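Local structure of AxyAgu115A (Amphibacillus xylanus NBRC 15112, 6NPS) at residues V533-T538 against L958-T963; F847-F852 against L927-I932; Y860-Y865 against E942-Y947; Y865-N870 against I911-T916. The protein is a family GH115 alpha-glucuronidase, a glycoside hydrolase that probably releases glucuronic acid side groups from arabinoglucuronoxylan. The protein carries 3 engineered substitutions. One frame throughout, in Å; residues are numbered along the deposited sequence.

How the interactions relate
Both segments of interactions 2, 3 and 4, and segment 958-963 of interaction 1, belong to the C-terminal domain; interaction 1 ties the loop after strand 940-948 to the start of helix 537-558, enclosing the others. Interactions 2 and 3, centres about 12 Å apart, pair strands 847-854 with 926-934 and 858-866 with 940-948; their segments alternate along the chain, with interaction 4 nested within both. The two pairs interlock: Y850 and I932 pack on I944, and L930 on L862. Interaction 4 carries on from interaction 3 through Y865, where strand 858-866 also borders 915-923, centres about 14 Å apart. K943 of interaction 3 bonds the carbonyls of L958 and P960, reaching interaction 1.

Interaction 1: residues V533-T538 against L958-T963; sequences VNYHET and LGPNET
The loop 958-963 passes the turn 533-536 at short range, with CA of Y535 and CA of P960 6.3 Å apart, while Y535 and H536 both take positive phi just before the chain enters helix 537-558. H536 is the N-cap of that helix, so the contact docks the loop after strand 940-948 of the C-terminal domain onto a helix start. Y535 carries the apolar half. Its CG stands anti to the carbonyl carbon, and the ring lies alongside P960, whose CA sits over the centre of one face, 3.7 Å from the centroid, in a CH-pi contact. CB of P960 reaches CE1 of the same ring at 3.6 Å. N961, its CG in the crowded position between N and C, lays OD1 3.4 Å from CD1 of Y535, while the tyrosine OH bonds the carbonyl of A954. An alanine in place of Y535 removes the ring and its hydroxyl, and would probably leave P960 and the loop less firmly seated. The polar half belongs to E537, an extended chain in the first helical turn. The syn lone pair of its OE1 takes the N-H of L958 at 3.0 Å, nearly straight at 165°. OE2 accepts from the backbone N of H531 and of Y957, so the buried carboxylate is held at both oxygens; these donors, with the helix start, are likely to favour its charged form. A water donates to OE1 of E537 at 2.8 Å and to O of G959 at 2.7 Å.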
# COMPACT_ATOMS: atom_id res chain seq x y z
N VAL A 533 11.52 -10.39 2.45
CA VAL A 533 12.09 -11.33 3.42
C VAL A 533 12.02 -12.82 3.01
O VAL A 533 12.92 -13.59 3.35
CB VAL A 533 11.45 -11.17 4.83
CG1 VAL A 533 11.76 -9.81 5.46
CG2 VAL A 533 9.93 -11.44 4.84
N ASN A 534 10.97 -13.25 2.29
CA ASN A 534 10.71 -14.69 2.16
C ASN A 534 11.83 -15.40 1.40
O ASN A 534 12.31 -14.89 0.38
CB ASN A 534 9.39 -14.93 1.43
CG ASN A 534 8.19 -14.62 2.28
OD1 ASN A 534 8.25 -14.69 3.53
ND2 ASN A 534 7.09 -14.32 1.64
N TYR A 535 12.25 -16.57 1.94
CA TYR A 535 13.28 -17.47 1.41
C TYR A 535 14.64 -16.80 1.29
O TYR A 535 15.50 -17.29 0.58
CB TYR A 535 12.87 -18.10 0.04
CG TYR A 535 11.48 -18.68 0.05
CD1 TYR A 535 11.19 -19.86 0.75
CD2 TYR A 535 10.43 -18.03 -0.59
CE1 TYR A 535 9.87 -20.39 0.79
CE2 TYR A 535 9.15 -18.53 -0.57
CZ TYR A 535 8.88 -19.70 0.12
OH TYR A 535 7.59 -20.18 0.12
N HIS A 536 14.85 -15.65 1.93
CA HIS A 536 16.12 -14.92 1.80
C HIS A 536 16.40 -14.48 0.36
O HIS A 536 17.57 -14.26 0.01
CB HIS A 536 17.33 -15.72 2.29
CG HIS A 536 17.15 -16.35 3.65
ND1 HIS A 536 17.43 -15.67 4.82
CD2 HIS A 536 16.74 -17.59 4.02
CE1 HIS A 536 17.18 -16.47 5.85
NE2 HIS A 536 16.76 -17.64 5.39
N GLU A 537 15.38 -14.35 -0.50
CA GLU A 537 15.71 -14.08 -1.91
C GLU A 537 16.29 -12.68 -2.07
O GLU A 537 17.28 -12.50 -2.79
CB GLU A 537 14.52 -14.35 -2.86
CG GLU A 537 13.26 -13.44 -2.80
CD GLU A 537 12.16 -13.81 -3.84
OE1 GLU A 537 12.24 -14.91 -4.47
OE2 GLU A 537 11.20 -13.01 -4.01
N THR A 538 15.74 -11.68 -1.35
CA THR A 538 16.30 -10.34 -1.44
C THR A 538 17.72 -10.28 -0.91
O THR A 538 18.62 -9.73 -1.56
CB THR A 538 15.40 -9.34 -0.71
OG1 THR A 538 14.28 -9.05 -1.55
CG2 THR A 538 16.10 -8.02 -0.40
N LEU A 958 11.04 -15.92 -7.03
CA LEU A 958 11.74 -17.08 -7.57
C LEU A 958 11.11 -18.42 -7.20
O LEU A 958 11.58 -19.45 -7.69
CB LEU A 958 13.19 -17.09 -7.11
CG LEU A 958 14.01 -15.83 -7.41
CD1 LEU A 958 15.37 -16.08 -6.78
CD2 LEU A 958 14.17 -15.65 -8.94
N GLY A 959 10.09 -18.44 -6.35
CA GLY A 959 9.61 -19.69 -5.82
C GLY A 959 10.44 -20.11 -4.62
O GLY A 959 11.50 -19.53 -4.35
N PRO A 960 9.98 -21.14 -3.89
CA PRO A 960 10.68 -21.57 -2.67
C PRO A 960 12.02 -22.16 -3.03
O PRO A 960 12.16 -22.81 -4.06
CB PRO A 960 9.76 -22.64 -2.08
CG PRO A 960 8.53 -22.64 -2.91
CD PRO A 960 8.83 -22.00 -4.20
N ASN A 961 13.01 -21.94 -2.17
CA ASN A 961 14.30 -22.51 -2.52
C ASN A 961 14.25 -24.04 -2.39
O ASN A 961 13.35 -24.60 -1.77
CB ASN A 961 15.40 -21.89 -1.68
CG ASN A 961 15.13 -22.01 -0.22
OD1 ASN A 961 14.26 -21.33 0.32
ND2 ASN A 961 15.87 -22.89 0.46
N GLU A 962 15.19 -24.72 -3.04
CA GLU A 962 15.15 -26.18 -3.11
C GLU A 962 15.16 -26.80 -1.71
O GLU A 962 15.90 -26.35 -0.82
CB GLU A 962 16.34 -26.68 -3.92
CG GLU A 962 16.40 -28.21 -4.15
CD GLU A 962 17.47 -28.61 -5.17
OE1 GLU A 962 18.64 -28.20 -5.00
OE2 GLU A 962 17.15 -29.31 -6.16
N THR A 963 14.36 -27.84 -1.51
CA THR A 963 14.30 -28.50 -0.21
C THR A 963 15.24 -29.70 -0.18
O THR A 963 15.94 -29.99 -1.15
CB THR A 963 12.86 -28.90 0.11
OG1 THR A 963 12.32 -29.65 -0.99
CG2 THR A 963 11.98 -27.64 0.36
O HOH W 1 12.73 -17.39 -3.37

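Interaction 2: residues F847-F852 against L927-I932; sequences FVEYHF and LNKLRI
E849 projects with CG anti to its backbone N (chi1 180°) and runs out extended, while R931 opposite starts with CG anti to its carbonyl carbon (chi1 -67°) and is then straight as far as NE; the two chains lie side by side and bring carboxylate and guanidinium within 9° of coplanar. OE1 of E849 takes NE of R931 at 2.8 Å on its anti lone pair, and NH2 adds a weak bond at 3.1 Å. OE2 of E849 accepts from NE2 of H851 at 2.8 Å, also on the anti side and near the imidazole plane, so the carboxylate is gripped from both flanks. NZ of K929, after bends at chi3 and chi4, makes a long salt bridge to OE1 of E849 at 3.6 Å, and CG of K929 lies against the H851 ring. F847 covers the guanidinium of R931, CZ standing 3.6 Å above its centre. This network rides on antiparallel neighbours, strands 847-854 and 926-934, of a domain in the galactose-binding-like clan, consistent with a beta-sandwich. V848-I932, Y850-L930 and F852-N928 are the hydrogen-bonded pairs; at the last, N928 N reaches F852 O at only 2.6 Å. Their side chains turn to the opposite face from E849. There F852, its CG in the crowded position, lays its ring against CB of N928, 3.5 Å from CZ, while the amide is held by N885. CE2 of Y850 touches CD1 of I932 at 3.9 Å, and the tyrosine hydroxyl is hydrogen-bonded to the carbonyl of A798.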
# COMPACT_ATOMS: atom_id res chain seq x y z
N PHE A 847 12.16 -39.18 -20.94
CA PHE A 847 11.66 -38.71 -19.65
C PHE A 847 12.79 -38.51 -18.66
O PHE A 847 13.91 -39.00 -18.84
CB PHE A 847 10.55 -39.64 -19.08
CG PHE A 847 10.99 -41.02 -18.68
CD1 PHE A 847 11.57 -41.25 -17.44
CD2 PHE A 847 10.72 -42.12 -19.49
CE1 PHE A 847 11.93 -42.51 -17.04
CE2 PHE A 847 11.08 -43.40 -19.09
CZ PHE A 847 11.68 -43.59 -17.86
N VAL A 848 12.48 -37.73 -17.62
CA VAL A 848 13.29 -37.65 -16.41
C VAL A 848 12.40 -38.11 -15.27
O VAL A 848 11.18 -37.98 -15.32
CB VAL A 848 13.85 -36.23 -16.12
CG1 VAL A 848 14.97 -35.91 -17.12
CG2 VAL A 848 12.75 -35.18 -16.17
N GLU A 849 13.03 -38.68 -14.25
CA GLU A 849 12.29 -39.26 -13.13
C GLU A 849 12.79 -38.68 -11.82
O GLU A 849 13.99 -38.72 -11.54
CB GLU A 849 12.42 -40.78 -13.16
CG GLU A 849 11.71 -41.55 -12.05
CD GLU A 849 11.88 -43.07 -12.22
OE1 GLU A 849 11.35 -43.63 -13.20
OE2 GLU A 849 12.57 -43.70 -11.38
N TYR A 850 11.86 -38.18 -11.01
CA TYR A 850 12.13 -37.61 -9.70
C TYR A 850 11.57 -38.53 -8.63
O TYR A 850 10.52 -39.14 -8.82
CB TYR A 850 11.49 -36.22 -9.58
CG TYR A 850 11.96 -35.27 -10.63
CD1 TYR A 850 13.02 -34.41 -10.39
CD2 TYR A 850 11.36 -35.23 -11.89
CE1 TYR A 850 13.46 -33.55 -11.34
CE2 TYR A 850 11.81 -34.36 -12.85
CZ TYR A 850 12.86 -33.54 -12.57
OH TYR A 850 13.33 -32.68 -13.52
N HIS A 851 12.30 -38.67 -7.52
CA HIS A 851 11.86 -39.50 -6.41
C HIS A 851 11.55 -38.58 -5.24
O HIS A 851 12.33 -37.67 -4.95
CB HIS A 851 12.94 -40.53 -6.01
CG HIS A 851 13.13 -41.62 -7.02
ND1 HIS A 851 14.15 -42.55 -6.94
CD2 HIS A 851 12.43 -41.92 -8.14
CE1 HIS A 851 14.06 -43.38 -7.97
NE2 HIS A 851 13.03 -43.01 -8.72
N PHE A 852 10.41 -38.80 -4.57
CA PHE A 852 10.08 -37.93 -3.45
C PHE A 852 9.20 -38.68 -2.46
O PHE A 852 8.48 -39.62 -2.82
CB PHE A 852 9.39 -36.62 -3.92
CG PHE A 852 8.03 -36.81 -4.53
CD1 PHE A 852 6.88 -36.61 -3.78
CD2 PHE A 852 7.89 -37.18 -5.87
CE1 PHE A 852 5.61 -36.78 -4.35
CE2 PHE A 852 6.64 -37.35 -6.44
CZ PHE A 852 5.49 -37.16 -5.68
N LEU A 927 7.40 -43.25 -0.29
CA LEU A 927 8.18 -43.03 -1.51
C LEU A 927 7.29 -42.98 -2.75
O LEU A 927 6.47 -43.87 -2.97
CB LEU A 927 9.22 -44.13 -1.65
CG LEU A 927 10.05 -44.13 -2.93
CD1 LEU A 927 10.85 -42.86 -3.00
CD2 LEU A 927 10.98 -45.37 -2.98
N ASN A 928 7.48 -41.94 -3.58
CA ASN A 928 6.75 -41.75 -4.83
C ASN A 928 7.74 -41.52 -5.97
O ASN A 928 8.86 -41.04 -5.76
CB ASN A 928 5.77 -40.54 -4.77
CG ASN A 928 4.57 -40.79 -3.86
OD1 ASN A 928 3.50 -41.22 -4.31
ND2 ASN A 928 4.74 -40.53 -2.57
N LYS A 929 7.30 -41.84 -7.18
CA LYS A 929 8.04 -41.56 -8.41
C LYS A 929 7.22 -40.62 -9.29
O LYS A 929 6.00 -40.80 -9.40
CB LYS A 929 8.31 -42.82 -9.21
CG LYS A 929 9.54 -43.62 -8.81
CD LYS A 929 9.36 -45.11 -9.15
CE LYS A 929 9.38 -45.43 -10.67
NZ LYS A 929 8.33 -44.78 -11.54
N LEU A 930 7.88 -39.64 -9.90
CA LEU A 930 7.25 -38.72 -10.85
C LEU A 930 8.07 -38.72 -12.13
O LEU A 930 9.26 -38.39 -12.10
CB LEU A 930 7.15 -37.30 -10.28
CG LEU A 930 6.88 -36.20 -11.33
CD1 LEU A 930 5.43 -36.25 -11.84
CD2 LEU A 930 7.24 -34.77 -10.82
N ARG A 931 7.45 -39.09 -13.25
CA ARG A 931 8.10 -39.03 -14.56
C ARG A 931 7.54 -37.86 -15.33
O ARG A 931 6.32 -37.70 -15.42
CB ARG A 931 7.89 -40.31 -15.35
CG ARG A 931 8.57 -41.50 -14.75
CD ARG A 931 8.38 -42.78 -15.56
NE ARG A 931 9.17 -43.83 -14.94
CZ ARG A 931 9.34 -45.05 -15.44
NH1 ARG A 931 8.75 -45.39 -16.58
NH2 ARG A 931 10.10 -45.93 -14.79
N ILE A 932 8.42 -37.05 -15.91
CA ILE A 932 8.03 -35.99 -16.83
C ILE A 932 8.53 -36.36 -18.23
O ILE A 932 9.73 -36.58 -18.44
CB ILE A 932 8.57 -34.63 -16.39
CG1 ILE A 932 8.15 -34.40 -14.93
CG2 ILE A 932 8.10 -33.54 -17.33
CD1 ILE A 932 8.53 -33.06 -14.44

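Interaction 3: residues Y860-Y865 against E942-Y947; sequences YELEFY and EKIVIY
The Y947 ring has CB of E861 over one face, 3.5 Å above its plane and shifted toward the rim, and OE1 of E863 at its edge, 3.9 Å from CE1. With CG between the backbone N and the carbonyl carbon (chi1 51°), the ring of Y947 leans over the partner strand, onto E861. E861 itself kinks at chi2 and carries its carboxylate off to a salt bridge with K920. Further along the same side, Y865 has the CD of K943 over a face and CG2 of V945 obliquely against CE1 at 3.6 Å. NZ of K943 is 5.5 Å from the centroid of the Y865 ring, at most a weak cation-pi attraction; its real partners are the carbonyls of L958 and P960. The opposite side is hydrocarbon. I944 presents CG2 to the edge of the F864 ring and presses it against CD1 of L862 at 3.4 Å, tighter than usual for two carbons, while L862 also meets CG1 of I946. L930 and I932 of strand 926-934, which faces this pair, pack on L862 and F864. Between the two sides, E861 pairs with Y947 and E863 with V945 through reciprocal backbone bonds. The regular alternation breaks at the end: O of Y865 takes N of E942 at 2.9 Å and, weakly, N of K943 at 3.5 Å, so that two residues face one. This is a classic beta bulge, set in an antiparallel strand pair of the C-terminal domain, whose clan is consistent with a galactose-binding-like sandwich.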
# COMPACT_ATOMS: atom_id res chain seq x y z
N TYR A 860 -2.10 -33.85 -4.11
CA TYR A 860 -1.05 -32.85 -4.06
C TYR A 860 -1.18 -31.94 -5.27
O TYR A 860 -1.66 -32.35 -6.33
CB TYR A 860 0.35 -33.51 -4.00
CG TYR A 860 0.63 -34.05 -2.61
CD1 TYR A 860 0.02 -35.21 -2.18
CD2 TYR A 860 1.45 -33.36 -1.71
CE1 TYR A 860 0.24 -35.71 -0.88
CE2 TYR A 860 1.68 -33.85 -0.42
CZ TYR A 860 1.07 -35.02 -0.02
OH TYR A 860 1.27 -35.52 1.26
N GLU A 861 -0.73 -30.71 -5.09
CA GLU A 861 -0.52 -29.80 -6.21
C GLU A 861 0.90 -29.98 -6.72
O GLU A 861 1.85 -30.00 -5.94
CB GLU A 861 -0.77 -28.35 -5.82
CG GLU A 861 -2.22 -28.04 -5.51
CD GLU A 861 -3.06 -27.68 -6.73
OE1 GLU A 861 -2.68 -28.06 -7.87
OE2 GLU A 861 -4.11 -27.02 -6.57
N LEU A 862 1.02 -30.13 -8.04
CA LEU A 862 2.30 -30.24 -8.72
C LEU A 862 2.42 -29.00 -9.61
O LEU A 862 1.63 -28.82 -10.54
CB LEU A 862 2.37 -31.53 -9.53
CG LEU A 862 3.54 -31.76 -10.48
CD1 LEU A 862 4.78 -32.07 -9.70
CD2 LEU A 862 3.22 -32.92 -11.43
N GLU A 863 3.37 -28.14 -9.29
CA GLU A 863 3.54 -26.88 -9.96
C GLU A 863 4.87 -26.87 -10.71
O GLU A 863 5.91 -27.20 -10.13
CB GLU A 863 3.48 -25.74 -8.95
CG GLU A 863 3.74 -24.36 -9.55
CD GLU A 863 3.56 -23.24 -8.53
OE1 GLU A 863 3.88 -23.44 -7.33
OE2 GLU A 863 3.06 -22.16 -8.93
N PHE A 864 4.82 -26.53 -11.98
CA PHE A 864 6.02 -26.39 -12.79
C PHE A 864 6.37 -24.92 -12.91
O PHE A 864 5.49 -24.08 -13.13
CB PHE A 864 5.82 -26.96 -14.19
CG PHE A 864 5.67 -28.42 -14.25
CD1 PHE A 864 6.05 -29.23 -13.18
CD2 PHE A 864 5.18 -29.03 -15.40
CE1 PHE A 864 5.91 -30.61 -13.26
CE2 PHE A 864 5.05 -30.41 -15.49
CZ PHE A 864 5.40 -31.19 -14.41
N TYR A 865 7.65 -24.62 -12.84
CA TYR A 865 8.17 -23.32 -13.24
C TYR A 865 8.85 -23.52 -14.59
O TYR A 865 9.79 -24.30 -14.70
CB TYR A 865 9.17 -22.80 -12.21
CG TYR A 865 8.54 -22.30 -10.91
CD1 TYR A 865 7.85 -23.17 -10.07
CD2 TYR A 865 8.65 -20.97 -10.54
CE1 TYR A 865 7.28 -22.72 -8.85
CE2 TYR A 865 8.10 -20.50 -9.36
CZ TYR A 865 7.42 -21.38 -8.51
OH TYR A 865 6.85 -20.92 -7.35
N GLU A 942 12.39 -25.50 -15.18
CA GLU A 942 13.37 -24.97 -14.25
C GLU A 942 13.20 -25.50 -12.83
O GLU A 942 14.20 -25.77 -12.17
CB GLU A 942 13.30 -23.43 -14.21
CG GLU A 942 13.70 -22.82 -15.58
CD GLU A 942 13.55 -21.29 -15.71
OE1 GLU A 942 13.75 -20.54 -14.72
OE2 GLU A 942 13.26 -20.83 -16.85
N LYS A 943 11.97 -25.63 -12.34
CA LYS A 943 11.73 -25.99 -10.94
C LYS A 943 10.38 -26.68 -10.86
O LYS A 943 9.47 -26.39 -11.64
CB LYS A 943 11.78 -24.73 -10.03
CG LYS A 943 11.65 -25.04 -8.50
CD LYS A 943 11.48 -23.77 -7.66
CE LYS A 943 12.73 -22.97 -7.62
NZ LYS A 943 12.57 -21.89 -6.63
N ILE A 944 10.27 -27.62 -9.92
CA ILE A 944 9.03 -28.30 -9.60
C ILE A 944 8.75 -28.08 -8.12
O ILE A 944 9.64 -28.30 -7.29
CB ILE A 944 9.12 -29.81 -9.89
CG1 ILE A 944 9.65 -30.07 -11.30
CG2 ILE A 944 7.79 -30.48 -9.62
CD1 ILE A 944 10.14 -31.51 -11.52
N VAL A 945 7.52 -27.73 -7.78
CA VAL A 945 7.11 -27.57 -6.39
C VAL A 945 5.90 -28.47 -6.15
O VAL A 945 4.98 -28.50 -6.96
CB VAL A 945 6.78 -26.11 -6.08
CG1 VAL A 945 6.34 -25.98 -4.63
CG2 VAL A 945 8.00 -25.23 -6.38
N ILE A 946 5.91 -29.20 -5.02
CA ILE A 946 4.84 -30.13 -4.67
C ILE A 946 4.37 -29.82 -3.25
O ILE A 946 5.19 -29.69 -2.33
CB ILE A 946 5.30 -31.60 -4.78
CG1 ILE A 946 5.88 -31.91 -6.19
CG2 ILE A 946 4.17 -32.57 -4.41
CD1 ILE A 946 6.68 -33.28 -6.26
N TYR A 947 3.06 -29.73 -3.05
CA TYR A 947 2.53 -29.35 -1.75
C TYR A 947 1.10 -29.86 -1.66
O TYR A 947 0.47 -30.12 -2.68
CB TYR A 947 2.58 -27.83 -1.53
CG TYR A 947 1.98 -26.98 -2.62
CD1 TYR A 947 2.74 -26.57 -3.71
CD2 TYR A 947 0.64 -26.58 -2.57
CE1 TYR A 947 2.20 -25.77 -4.71
CE2 TYR A 947 0.09 -25.79 -3.59
CZ TYR A 947 0.88 -25.38 -4.64
OH TYR A 947 0.36 -24.61 -5.65

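Interaction 4: residues Y865-N870 against I911-T916; sequences YLQPSN and INNIRT
R915 meets the turn 867-869 with both edge and face: with CG anti to its backbone N and a bend at chi3 (59°), the arginine brings its guanidinium edge up to O of S869. NH2 of R915 donates to a lone pair of O of S869 at 2.7 Å (150°), with a weak bond from NH1 at 3.2 Å. Over a face of the same group lie the O of Q867 and the CA of P868, the centre of an inverse gamma turn closed by S869 N to Q867 O. An alanine in place of R915 takes away both donors to O of S869 and would probably leave the gamma turn less firmly held. On the other flank T916 runs alongside Y865 and sets CG2 3.9 Å from the centroid of its ring, on the face opposite K943. The strands join here: L866 and R915 exchange backbone bonds, each 2.7 Å between N and O, as an antiparallel hydrogen-bonded pair. Leading into it, N913 with positive phi is the C-prime residue of a Schellman motif that ends helix 904-912. I914 turns CD1 back to within 3.2 Å of O of L866, while P868 rests on N913. OE1 of Q867 bonds K430, on helix 428-440.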
# COMPACT_ATOMS: atom_id res chain seq x y z
N TYR A 865 7.65 -24.62 -12.84
CA TYR A 865 8.17 -23.32 -13.24
C TYR A 865 8.85 -23.52 -14.59
O TYR A 865 9.79 -24.30 -14.70
CB TYR A 865 9.17 -22.80 -12.21
CG TYR A 865 8.54 -22.30 -10.91
CD1 TYR A 865 7.85 -23.17 -10.07
CD2 TYR A 865 8.65 -20.97 -10.54
CE1 TYR A 865 7.28 -22.72 -8.85
CE2 TYR A 865 8.10 -20.50 -9.36
CZ TYR A 865 7.42 -21.38 -8.51
OH TYR A 865 6.85 -20.92 -7.35
N LEU A 866 8.35 -22.82 -15.62
CA LEU A 866 8.81 -23.03 -17.00
C LEU A 866 9.30 -21.73 -17.62
O LEU A 866 8.76 -20.65 -17.35
CB LEU A 866 7.68 -23.57 -17.89
CG LEU A 866 6.96 -24.81 -17.41
CD1 LEU A 866 5.69 -25.01 -18.21
CD2 LEU A 866 7.89 -26.03 -17.54
N GLN A 867 10.28 -21.85 -18.49
CA GLN A 867 10.60 -20.72 -19.35
C GLN A 867 9.35 -20.33 -20.14
O GLN A 867 8.61 -21.22 -20.59
CB GLN A 867 11.75 -21.06 -20.29
CG GLN A 867 12.63 -19.86 -20.56
CD GLN A 867 12.16 -19.04 -21.74
OE1 GLN A 867 12.32 -17.82 -21.76
NE2 GLN A 867 11.59 -19.71 -22.75
N PRO A 868 9.06 -19.02 -20.31
CA PRO A 868 7.81 -18.61 -21.02
C PRO A 868 7.93 -18.68 -22.54
O PRO A 868 7.96 -17.68 -23.26
CB PRO A 868 7.59 -17.18 -20.52
CG PRO A 868 8.95 -16.65 -20.27
CD PRO A 868 9.76 -17.85 -19.73
N SER A 869 8.01 -19.89 -23.05
CA SER A 869 8.04 -20.16 -24.48
C SER A 869 6.64 -20.08 -25.08
O SER A 869 5.63 -20.31 -24.41
CB SER A 869 8.63 -21.54 -24.73
OG SER A 869 10.03 -21.44 -24.71
N ASN A 870 6.60 -19.80 -26.38
CA ASN A 870 5.34 -19.77 -27.09
C ASN A 870 5.17 -21.03 -27.92
O ASN A 870 6.17 -21.62 -28.35
CB ASN A 870 5.30 -18.53 -27.98
CG ASN A 870 5.44 -17.26 -27.19
OD1 ASN A 870 4.65 -17.03 -26.28
ND2 ASN A 870 6.45 -16.44 -27.49
N ILE A 911 7.23 -10.48 -18.47
CA ILE A 911 7.89 -9.57 -17.53
C ILE A 911 8.49 -10.34 -16.33
O ILE A 911 9.57 -10.00 -15.84
CB ILE A 911 6.88 -8.51 -17.05
CG1 ILE A 911 6.38 -7.72 -18.29
CG2 ILE A 911 7.49 -7.53 -16.03
CD1 ILE A 911 7.51 -7.22 -19.17
N ASN A 912 7.80 -11.39 -15.86
CA ASN A 912 8.38 -12.25 -14.82
C ASN A 912 9.44 -13.21 -15.34
O ASN A 912 10.09 -13.88 -14.52
CB ASN A 912 7.29 -13.08 -14.13
CG ASN A 912 6.35 -12.24 -13.31
OD1 ASN A 912 6.67 -11.11 -12.95
ND2 ASN A 912 5.17 -12.76 -13.06
N ASN A 913 9.57 -13.33 -16.65
CA ASN A 913 10.46 -14.30 -17.29
C ASN A 913 10.23 -15.73 -16.80
O ASN A 913 11.18 -16.51 -16.60
CB ASN A 913 11.93 -13.94 -17.10
CG ASN A 913 12.80 -14.64 -18.14
OD1 ASN A 913 12.33 -14.90 -19.27
ND2 ASN A 913 14.03 -14.95 -17.79
N ILE A 914 8.97 -16.09 -16.57
CA ILE A 914 8.67 -17.42 -16.05
C ILE A 914 7.20 -17.65 -16.27
O ILE A 914 6.40 -16.70 -16.27
CB ILE A 914 9.04 -17.58 -14.55
CG1 ILE A 914 9.20 -19.07 -14.22
CG2 ILE A 914 7.97 -17.00 -13.64
CD1 ILE A 914 10.49 -19.67 -14.82
N ARG A 915 6.84 -18.89 -16.54
CA ARG A 915 5.47 -19.35 -16.54
C ARG A 915 5.33 -20.41 -15.46
O ARG A 915 6.19 -21.29 -15.33
CB ARG A 915 5.10 -19.93 -17.90
CG ARG A 915 3.69 -20.44 -17.92
CD ARG A 915 3.11 -20.35 -19.32
NE ARG A 915 3.91 -21.13 -20.24
CZ ARG A 915 4.51 -20.65 -21.32
NH1 ARG A 915 4.39 -19.37 -21.66
NH2 ARG A 915 5.22 -21.50 -22.07
N THR A 916 4.25 -20.34 -14.69
CA THR A 916 3.94 -21.43 -13.77
C THR A 916 2.63 -22.09 -14.20
O THR A 916 1.75 -21.43 -14.75
CB THR A 916 3.85 -20.95 -12.31
OG1 THR A 916 2.80 -19.99 -12.17
CG2 THR A 916 5.15 -20.32 -11.87